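Local coordinates for OmpT protein (Vibrio cholerae serotype O1, PDB 6EHD), which probably forms a water-filled diffusion channel, as general porins do, letting ions and other small solutes cross the bacterial outer membrane, at residues Q87-D92 with Q146-L151; H118-K123 with Y137-D142. The protein carries 1 engineered substitution. All blocks are in the same frame, centred on the assembly; numbering follows the deposited sequence. Where two conformers were deposited one is given.

Contacts 1 and 2 lie at the two ends of the connection between strands 80-84 and 121-128, which by its place in the chain probably corresponds to the inward-folded loop of general porins. The order along the chain is 87-92, 118-123, 137-142, 146-151, so contact 2 falls within the span that contact 1 brackets. Strands 121-128, 131-138 and 147-157 are consecutive neighbours in the wall. The centres of the two contacts lie about 9 Å apart, and K123 NZ probably bonds W88 O at 2.9 Å. Contact 1 ties the start of this connection to strand 147-157; at contact 2 the chain rejoins the wall, pairing with strand 131-138.

Contact 1 of 2, residues Q87-D92 with Q146-L151; sequences QWTTSD and QELAEL
E150 sends an extended side chain from strand 147-157 to the first turn of the short helix 90-94, where S91 receives both carboxylate oxygens. The hydroxyl makes the shorter bond: S91 OG donates to E150 OE2 at 2.6 Å, arriving on the syn side of that oxygen. OG can do this because it stands between the backbone N and the carbonyl carbon (chi1 51°). The amide of S91 supplies the second bond, S91 N to E150 OE1 at 3.0 Å, approaching from above the carboxylate plane. Behind the hydroxyl, T89 OG1, at the N-cap position of the helix, donates to S91 OG at 2.7 Å and completes a relay from T89 through S91 to the glutamate.

Water adds a bridge: it accepts from T90 N at 3.0 Å and donates to E150 OE1 at 2.9 Å. T89 CB and T90 CB lie beside this same charged oxygen. Outside the two segments, Y196 OH also bonds E150 OE2.

Apolar contact is slight. The methyl T89 CG2 meets L148 CD2 at 3.8 Å, the two side chains crossing at about a right angle.

A buried carboxylate set against the start of a helix and gripped by an amide, hydroxyls and water is probably ionised, its charge probably eased by the amide of S91 and by the helix start. Polar contacts, more than apolar ones, thus fix to the wall the start of what is probably the inward-folded loop, which in general porins helps form the constriction.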
ATOM      1  N   GLN A  87       0.070 -11.705   5.759  1.00 29.42           N
ATOM      2  CA  GLN A  87      -0.337 -11.180   4.451  1.00 27.19           C
ATOM      3  C   GLN A  87      -0.382  -9.644   4.450  1.00 27.15           C
ATOM      4  O   GLN A  87      -0.616  -9.015   5.500  1.00 26.46           O
ATOM      5  CB  GLN A  87      -1.779 -11.718   4.133  1.00 26.42           C
ATOM      6  CG  GLN A  87      -1.819 -13.231   3.926  1.00 25.96           C
ATOM      7  CD  GLN A  87      -3.175 -13.808   3.750  1.00 26.79           C
ATOM      8  OE1 GLN A  87      -3.653 -13.986   2.597  1.00 27.09           O
ATOM      9  NE2 GLN A  87      -3.842 -14.178   4.917  1.00 28.04           N
ATOM     10  N   TRP A  88      -0.297  -9.059   3.267  1.00 25.73           N
ATOM     11  CA  TRP A  88      -0.633  -7.597   3.137  1.00 25.48           C
ATOM     12  C   TRP A  88      -2.144  -7.405   3.417  1.00 25.63           C
ATOM     13  O   TRP A  88      -2.932  -8.366   3.145  1.00 27.49           O
ATOM     14  CB  TRP A  88      -0.250  -7.040   1.776  1.00 24.59           C
ATOM     15  CG  TRP A  88       1.170  -7.305   1.362  1.00 27.47           C
ATOM     16  CD1 TRP A  88       1.551  -7.931   0.209  1.00 27.93           C
ATOM     17  CD2 TRP A  88       2.343  -7.158   2.146  1.00 32.19           C
ATOM     18  NE1 TRP A  88       2.898  -8.092   0.196  1.00 30.34           N
ATOM     19  CE2 TRP A  88       3.412  -7.624   1.376  1.00 30.62           C
ATOM     20  CE3 TRP A  88       2.606  -6.669   3.453  1.00 37.17           C
ATOM     21  CZ2 TRP A  88       4.734  -7.629   1.849  1.00 38.13           C
ATOM     22  CZ3 TRP A  88       3.927  -6.652   3.918  1.00 43.80           C
ATOM     23  CH2 TRP A  88       4.968  -7.130   3.117  1.00 40.83           C
ATOM     24  N   THR A  89      -2.562  -6.215   3.849  1.00 23.48           N
ATOM     25  CA  THR A  89      -4.028  -5.937   3.975  1.00 24.05           C
ATOM     26  C   THR A  89      -4.762  -5.922   2.616  1.00 26.63           C
ATOM     27  O   THR A  89      -4.163  -5.635   1.547  1.00 21.72           O
ATOM     28  CB  THR A  89      -4.336  -4.643   4.753  1.00 26.47           C
ATOM     29  OG1 THR A  89      -3.872  -3.496   4.025  1.00 25.37           O
ATOM     30  CG2 THR A  89      -3.738  -4.646   6.147  1.00 29.74           C
ATOM     31  N   THR A  90      -6.047  -6.274   2.644  1.00 22.06           N
ATOM     32  CA  THR A  90      -6.942  -6.149   1.501  1.00 21.37           C
ATOM     33  C   THR A  90      -6.924  -4.639   0.988  1.00 21.59           C
ATOM     34  O   THR A  90      -6.885  -4.394  -0.240  1.00 21.46           O
ATOM     35  CB  THR A  90      -8.411  -6.519   1.881  1.00 24.38           C
ATOM     36  OG1 THR A  90      -8.452  -7.880   2.307  1.00 24.18           O
ATOM     37  CG2 THR A  90      -9.356  -6.319   0.697  1.00 25.61           C
ATOM     38  N   SER A  91      -6.904  -3.716   1.951  1.00 21.69           N
ATOM     39  CA  SER A  91      -6.793  -2.253   1.602  1.00 23.68           C
ATOM     40  C   SER A  91      -5.533  -1.911   0.777  1.00 24.96           C
ATOM     41  O   SER A  91      -5.576  -1.039  -0.148  1.00 23.73           O
ATOM     42  CB  SER A  91      -6.920  -1.376   2.884  1.00 23.44           C
ATOM     43  OG  SER A  91      -6.031  -1.831   3.911  1.00 26.00           O
ATOM     44  N   ASP A  92      -4.427  -2.577   1.074  1.00 23.18           N
ATOM     45  CA  ASP A  92      -3.138  -2.413   0.314  1.00 22.86           C
ATOM     46  C   ASP A  92      -3.238  -3.037  -1.051  1.00 21.98           C
ATOM     47  O   ASP A  92      -2.740  -2.436  -2.023  1.00 22.82           O
ATOM     48  CB  ASP A  92      -1.992  -2.994   1.078  1.00 23.90           C
ATOM     49  CG  ASP A  92      -0.592  -2.596   0.554  1.00 29.06           C
ATOM     50  OD1 ASP A  92      -0.267  -1.416   0.578  1.00 25.48           O
ATOM     51  OD2 ASP A  92       0.184  -3.510   0.220  1.00 28.70           O
ATOM     52  N   GLN A 146      -3.106  -6.331  16.292  1.00 42.76           N
ATOM     53  CA  GLN A 146      -4.247  -5.396  16.090  1.00 39.66           C
ATOM     54  C   GLN A 146      -5.559  -6.050  15.715  1.00 33.26           C
ATOM     55  O   GLN A 146      -5.604  -7.186  15.167  1.00 42.40           O
ATOM     56  CB  GLN A 146      -3.833  -4.361  15.013  1.00 42.36           C
ATOM     57  CG  GLN A 146      -2.623  -3.510  15.371  1.00 40.52           C
ATOM     58  CD  GLN A 146      -2.149  -2.617  14.200  1.00 44.13           C
ATOM     59  OE1 GLN A 146      -2.607  -2.796  13.059  1.00 37.90           O
ATOM     60  NE2 GLN A 146      -1.236  -1.663  14.478  1.00 39.03           N
ATOM     61  N   GLU A 147      -6.669  -5.346  15.951  1.00 31.81           N
ATOM     62  CA  GLU A 147      -7.943  -5.710  15.334  1.00 32.27           C
ATOM     63  C   GLU A 147      -8.010  -5.156  13.883  1.00 31.15           C
ATOM     64  O   GLU A 147      -7.583  -3.996  13.668  1.00 32.34           O
ATOM     65  CB  GLU A 147      -9.146  -5.132  16.095  1.00 37.46           C
ATOM     66  CG  GLU A 147      -9.176  -5.512  17.605  1.00 43.42           C
ATOM     67  CD  GLU A 147     -10.383  -4.950  18.361  1.00 52.86           C
ATOM     68  OE1 GLU A 147     -11.328  -4.380  17.759  1.00 58.69           O
ATOM     69  OE2 GLU A 147     -10.371  -5.058  19.593  1.00 62.82           O
ATOM     70  N   LEU A 148      -8.623  -5.909  12.990  1.00 31.31           N
ATOM     71  CA  LEU A 148      -8.798  -5.506  11.561  1.00 30.68           C
ATOM     72  C   LEU A 148      -9.988  -6.191  10.921  1.00 29.66           C
ATOM     73  O   LEU A 148     -10.175  -7.412  11.000  1.00 30.40           O
ATOM     74  CB  LEU A 148      -7.511  -5.821  10.766  1.00 29.47           C
ATOM     75  CG  LEU A 148      -7.442  -5.475   9.279  1.00 28.71           C
ATOM     76  CD1 LEU A 148      -7.372  -3.963   9.105  1.00 29.36           C
ATOM     77  CD2 LEU A 148      -6.261  -6.129   8.630  1.00 32.27           C
ATOM     78  N   ALA A 149     -10.778  -5.393  10.209  1.00 25.23           N
ATOM     79  CA  ALA A 149     -11.843  -5.898   9.421  1.00 28.41           C
ATOM     80  C   ALA A 149     -12.034  -4.937   8.195  1.00 25.22           C
ATOM     81  O   ALA A 149     -12.166  -3.704   8.400  1.00 27.12           O
ATOM     82  CB  ALA A 149     -13.145  -5.972  10.247  1.00 31.77           C
ATOM     83  N   GLU A 150     -12.126  -5.530   6.998  1.00 28.94           N
ATOM     84  CA  GLU A 150     -12.173  -4.756   5.735  1.00 25.71           C
ATOM     85  C   GLU A 150     -13.073  -5.389   4.696  1.00 26.19           C
ATOM     86  O   GLU A 150     -13.164  -6.609   4.629  1.00 24.80           O
ATOM     87  CB  GLU A 150     -10.712  -4.650   5.142  1.00 24.78           C
ATOM     88  CG  GLU A 150      -9.731  -3.960   6.083  1.00 25.31           C
ATOM     89  CD  GLU A 150      -8.350  -3.648   5.440  1.00 25.94           C
ATOM     90  OE1 GLU A 150      -7.850  -4.576   4.714  1.00 27.16           O
ATOM     91  OE2 GLU A 150      -7.803  -2.551   5.710  1.00 27.05           O
ATOM     92  N   LEU A 151     -13.690  -4.558   3.828  1.00 23.76           N
ATOM     93  CA  LEU A 151     -14.541  -5.012   2.722  1.00 22.61           C
ATOM     94  C   LEU A 151     -14.509  -4.001   1.608  1.00 23.45           C
ATOM     95  O   LEU A 151     -14.714  -2.795   1.895  1.00 24.40           O
ATOM     96  CB  LEU A 151     -16.022  -5.183   3.196  1.00 27.29           C
ATOM     97  CG  LEU A 151     -17.085  -5.451   2.120  1.00 30.98           C
ATOM     98  CD1 LEU A 151     -16.854  -6.773   1.513  1.00 31.88           C
ATOM     99  CD2 LEU A 151     -18.532  -5.434   2.689  1.00 35.35           C
TER
HETATM  100  O   HOH W   1      -7.601  -7.406   4.988  1.00 25.19           O

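Contact 2 of 2, residues H118-K123 with Y137-D142; sequences HDSQVK and YGFPED
Y137 O is approached twice from the opposite strand: V122 N donates to it at 3.0 Å, and Q121 CA makes a bent CA-H...O contact with it at 3.3 Å. The return bond, from Y137 N to V122 O, completes the hydrogen-bonded pair V122-Y137. One step on, Q121 and G138 form a non-hydrogen-bonded pair, and F139 N then bonds S120 O with an almost straight N-H...O angle of 166°. These backbone bonds join the open ends of the antiparallel beta hairpin made by strands 121-128 and 131-138 of the porin barrel. The chain turns a corner at D119 and S120, leaving the small sheet of strands 87-88 and 117-118 to enter the wall.

Over G138 lies the imidazole of H118. Its chi1 of -167° puts CG anti to the backbone N, and the ring, turned by chi2 of -69°, lays one face on G138 CA, a CH-pi contact 3.7 Å from the ring centre. H118 CE1 meets F139 O edge-on at 3.4 Å, an oxygen buried here with no hydrogen-bond partner in the model. ND1 accepts from S120 N at 3.2 Å and NE2 bonds Q146 O, which fixes the ring's rotation and is consistent with a neutral imidazole protonated on NE2.

Beyond F139, whose ring edge reaches S120 O, a weak bond links S120 OG to the poorly ordered E141, whose other carboxylate oxygen salt-bridges K145.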
ATOM      1  N   HIS A 118      -0.781  -7.468   8.454  1.00 34.11           N
ATOM      2  CA  HIS A 118      -1.267  -8.178   9.682  1.00 32.64           C
ATOM      3  C   HIS A 118      -0.836  -9.619   9.550  1.00 31.92           C
ATOM      4  O   HIS A 118      -1.043 -10.310   8.496  1.00 27.45           O
ATOM      5  CB  HIS A 118      -2.783  -8.024   9.859  1.00 32.43           C
ATOM      6  CG  HIS A 118      -3.338  -8.442  11.212  1.00 37.82           C
ATOM      7  ND1 HIS A 118      -3.372  -9.760  11.647  1.00 41.34           N
ATOM      8  CD2 HIS A 118      -3.951  -7.708  12.184  1.00 38.31           C
ATOM      9  CE1 HIS A 118      -3.903  -9.793  12.867  1.00 37.32           C
ATOM     10  NE2 HIS A 118      -4.329  -8.581  13.183  1.00 38.72           N
ATOM     11  N   ASP A 119      -0.162 -10.084  10.609  1.00 37.37           N
ATOM     12  CA  ASP A 119       0.479 -11.417  10.626  1.00 37.24           C
ATOM     13  C   ASP A 119      -0.464 -12.619  10.752  1.00 39.71           C
ATOM     14  O   ASP A 119      -0.058 -13.789  10.577  1.00 33.82           O
ATOM     15  CB  ASP A 119       1.481 -11.517  11.815  1.00 42.62           C
ATOM     16  CG  ASP A 119       2.707 -10.619  11.651  1.00 51.69           C
ATOM     17  OD1 ASP A 119       2.847  -9.951  10.598  1.00 48.26           O
ATOM     18  OD2 ASP A 119       3.524 -10.548  12.611  1.00 53.73           O
ATOM     19  N   SER A 120      -1.705 -12.388  11.101  1.00 37.78           N
ATOM     20  CA  SER A 120      -2.611 -13.516  11.192  1.00 43.18           C
ATOM     21  C   SER A 120      -3.988 -13.124  10.650  1.00 40.79           C
ATOM     22  O   SER A 120      -4.880 -12.783  11.433  1.00 39.48           O
ATOM     23  CB  SER A 120      -2.710 -14.037  12.649  1.00 47.46           C
ATOM     24  OG  SER A 120      -3.627 -15.108  12.639  1.00 51.70           O
ATOM     25  N   GLN A 121      -4.158 -13.200   9.311  1.00 33.73           N
ATOM     26  CA  GLN A 121      -5.419 -12.836   8.695  1.00 31.48           C
ATOM     27  C   GLN A 121      -6.021 -13.992   7.967  1.00 29.60           C
ATOM     28  O   GLN A 121      -5.295 -14.875   7.499  1.00 29.63           O
ATOM     29  CB  GLN A 121      -5.204 -11.743   7.600  1.00 33.31           C
ATOM     30  CG  GLN A 121      -4.845 -10.409   8.033  1.00 31.53           C
ATOM     31  CD  GLN A 121      -4.655  -9.437   6.806  1.00 31.85           C
ATOM     32  OE1 GLN A 121      -5.621  -8.913   6.252  1.00 30.63           O
ATOM     33  NE2 GLN A 121      -3.396  -9.212   6.434  1.00 29.15           N
ATOM     34  N   VAL A 122      -7.342 -13.932   7.816  1.00 27.94           N
ATOM     35  CA  VAL A 122      -8.058 -14.642   6.771  0.50 26.15           C
ATOM     36  C   VAL A 122      -8.530 -13.629   5.707  1.00 25.79           C
ATOM     37  O   VAL A 122      -9.222 -12.667   6.065  1.00 27.57           O
ATOM     38  CB  VAL A 122      -9.362 -15.313   7.241  0.50 28.38           C
ATOM     39  CG1 VAL A 122      -9.785 -16.351   6.248  0.50 23.98           C
ATOM     40  CG2 VAL A 122      -9.241 -15.842   8.634  0.50 34.97           C
ATOM     41  N   LYS A 123      -8.245 -13.903   4.421  1.00 26.16           N
ATOM     42  CA  LYS A 123      -8.629 -12.953   3.332  1.00 28.87           C
ATOM     43  C   LYS A 123      -9.463 -13.744   2.359  1.00 28.56           C
ATOM     44  O   LYS A 123      -9.219 -14.962   2.150  1.00 28.62           O
ATOM     45  CB  LYS A 123      -7.373 -12.308   2.680  1.00 24.49           C
ATOM     46  CG  LYS A 123      -6.678 -11.267   3.551  1.00 25.80           C
ATOM     47  CD  LYS A 123      -5.350 -10.725   2.973  1.00 27.70           C
ATOM     48  CE  LYS A 123      -5.488 -10.113   1.573  1.00 28.98           C
ATOM     49  NZ  LYS A 123      -4.097  -9.883   1.027  1.00 26.34           N
ATOM     50  N   TYR A 137     -10.109 -10.255   7.577  1.00 27.16           N
ATOM     51  CA  TYR A 137     -10.196 -10.128   9.053  1.00 31.78           C
ATOM     52  C   TYR A 137      -8.889 -10.540   9.706  1.00 29.30           C
ATOM     53  O   TYR A 137      -8.340 -11.584   9.408  1.00 30.24           O
ATOM     54  CB  TYR A 137     -11.385 -11.056   9.542  1.00 36.00           C
ATOM     55  CG  TYR A 137     -11.516 -11.194  11.064  1.00 38.61           C
ATOM     56  CD1 TYR A 137     -12.198 -10.232  11.834  1.00 45.73           C
ATOM     57  CD2 TYR A 137     -10.958 -12.303  11.737  1.00 46.52           C
ATOM     58  CE1 TYR A 137     -12.299 -10.339  13.241  1.00 46.37           C
ATOM     59  CE2 TYR A 137     -11.042 -12.408  13.137  1.00 43.39           C
ATOM     60  CZ  TYR A 137     -11.719 -11.460  13.870  1.00 48.79           C
ATOM     61  OH  TYR A 137     -11.779 -11.620  15.228  1.00 51.33           O
ATOM     62  N   GLY A 138      -8.431  -9.758  10.663  1.00 28.46           N
ATOM     63  CA  GLY A 138      -7.230 -10.049  11.387  1.00 34.64           C
ATOM     64  C   GLY A 138      -7.645 -10.606  12.787  1.00 43.04           C
ATOM     65  O   GLY A 138      -8.451  -9.971  13.506  1.00 42.88           O
ATOM     66  N   PHE A 139      -7.020 -11.702  13.187  1.00 41.66           N
ATOM     67  CA  PHE A 139      -7.212 -12.259  14.590  1.00 46.87           C
ATOM     68  C   PHE A 139      -6.384 -11.512  15.628  1.00 41.55           C
ATOM     69  O   PHE A 139      -5.130 -11.524  15.538  1.00 44.03           O
ATOM     70  CB  PHE A 139      -6.844 -13.736  14.599  1.00 47.70           C
ATOM     71  CG  PHE A 139      -7.771 -14.575  13.784  1.00 44.92           C
ATOM     72  CD1 PHE A 139      -8.922 -15.133  14.355  1.00 54.58           C
ATOM     73  CD2 PHE A 139      -7.514 -14.803  12.453  1.00 48.06           C
ATOM     74  CE1 PHE A 139      -9.776 -15.923  13.586  1.00 59.64           C
ATOM     75  CE2 PHE A 139      -8.349 -15.575  11.693  1.00 50.25           C
ATOM     76  CZ  PHE A 139      -9.486 -16.137  12.241  1.00 51.34           C
ATOM     77  N   PRO A 140      -7.038 -10.786  16.589  1.00 42.88           N
ATOM     78  CA  PRO A 140      -6.209 -10.112  17.608  1.00 48.32           C
ATOM     79  C   PRO A 140      -5.775 -11.262  18.546  1.00 57.58           C
ATOM     80  O   PRO A 140      -6.506 -12.262  18.664  1.00 55.15           O
ATOM     81  CB  PRO A 140      -7.168  -9.118  18.278  1.00 47.45           C
ATOM     82  CG  PRO A 140      -8.519  -9.689  18.074  1.00 49.18           C
ATOM     83  CD  PRO A 140      -8.478 -10.517  16.797  1.00 46.47           C
ATOM     84  N   GLU A 141      -4.577 -11.259  19.086  1.00 61.79           N
ATOM     85  CA  GLU A 141      -4.202 -12.536  19.741  1.00 77.43           C
ATOM     86  C   GLU A 141      -4.077 -12.325  21.204  1.00 75.76           C
ATOM     87  O   GLU A 141      -2.978 -12.130  21.726  1.00 80.39           O
ATOM     88  CB  GLU A 141      -3.045 -13.222  19.048  1.00 75.67           C
ATOM     89  CG  GLU A 141      -3.614 -14.062  17.899  1.00 73.32           C
ATOM     90  CD  GLU A 141      -2.581 -14.531  16.929  1.00 72.35           C
ATOM     91  OE1 GLU A 141      -2.954 -15.263  15.991  1.00 72.37           O
ATOM     92  OE2 GLU A 141      -1.402 -14.180  17.118  1.00 66.18           O
ATOM     93  N   ASP A 142      -5.263 -12.313  21.823  1.00 78.83           N
ATOM     94  CA  ASP A 142      -5.468 -11.783  23.168  1.00 85.87           C
ATOM     95  C   ASP A 142      -4.699 -10.443  23.291  1.00 83.59           C
ATOM     96  O   ASP A 142      -3.853 -10.272  24.157  1.00 79.49           O
ATOM     97  CB  ASP A 142      -5.075 -12.844  24.214  1.00 87.51           C
ATOM     98  CG  ASP A 142      -5.861 -14.180  24.043  1.00 95.38           C
ATOM     99  OD1 ASP A 142      -7.115 -14.174  24.065  1.00 88.69           O
ATOM    100  OD2 ASP A 142      -5.225 -15.247  23.887  1.00 98.56           O
TER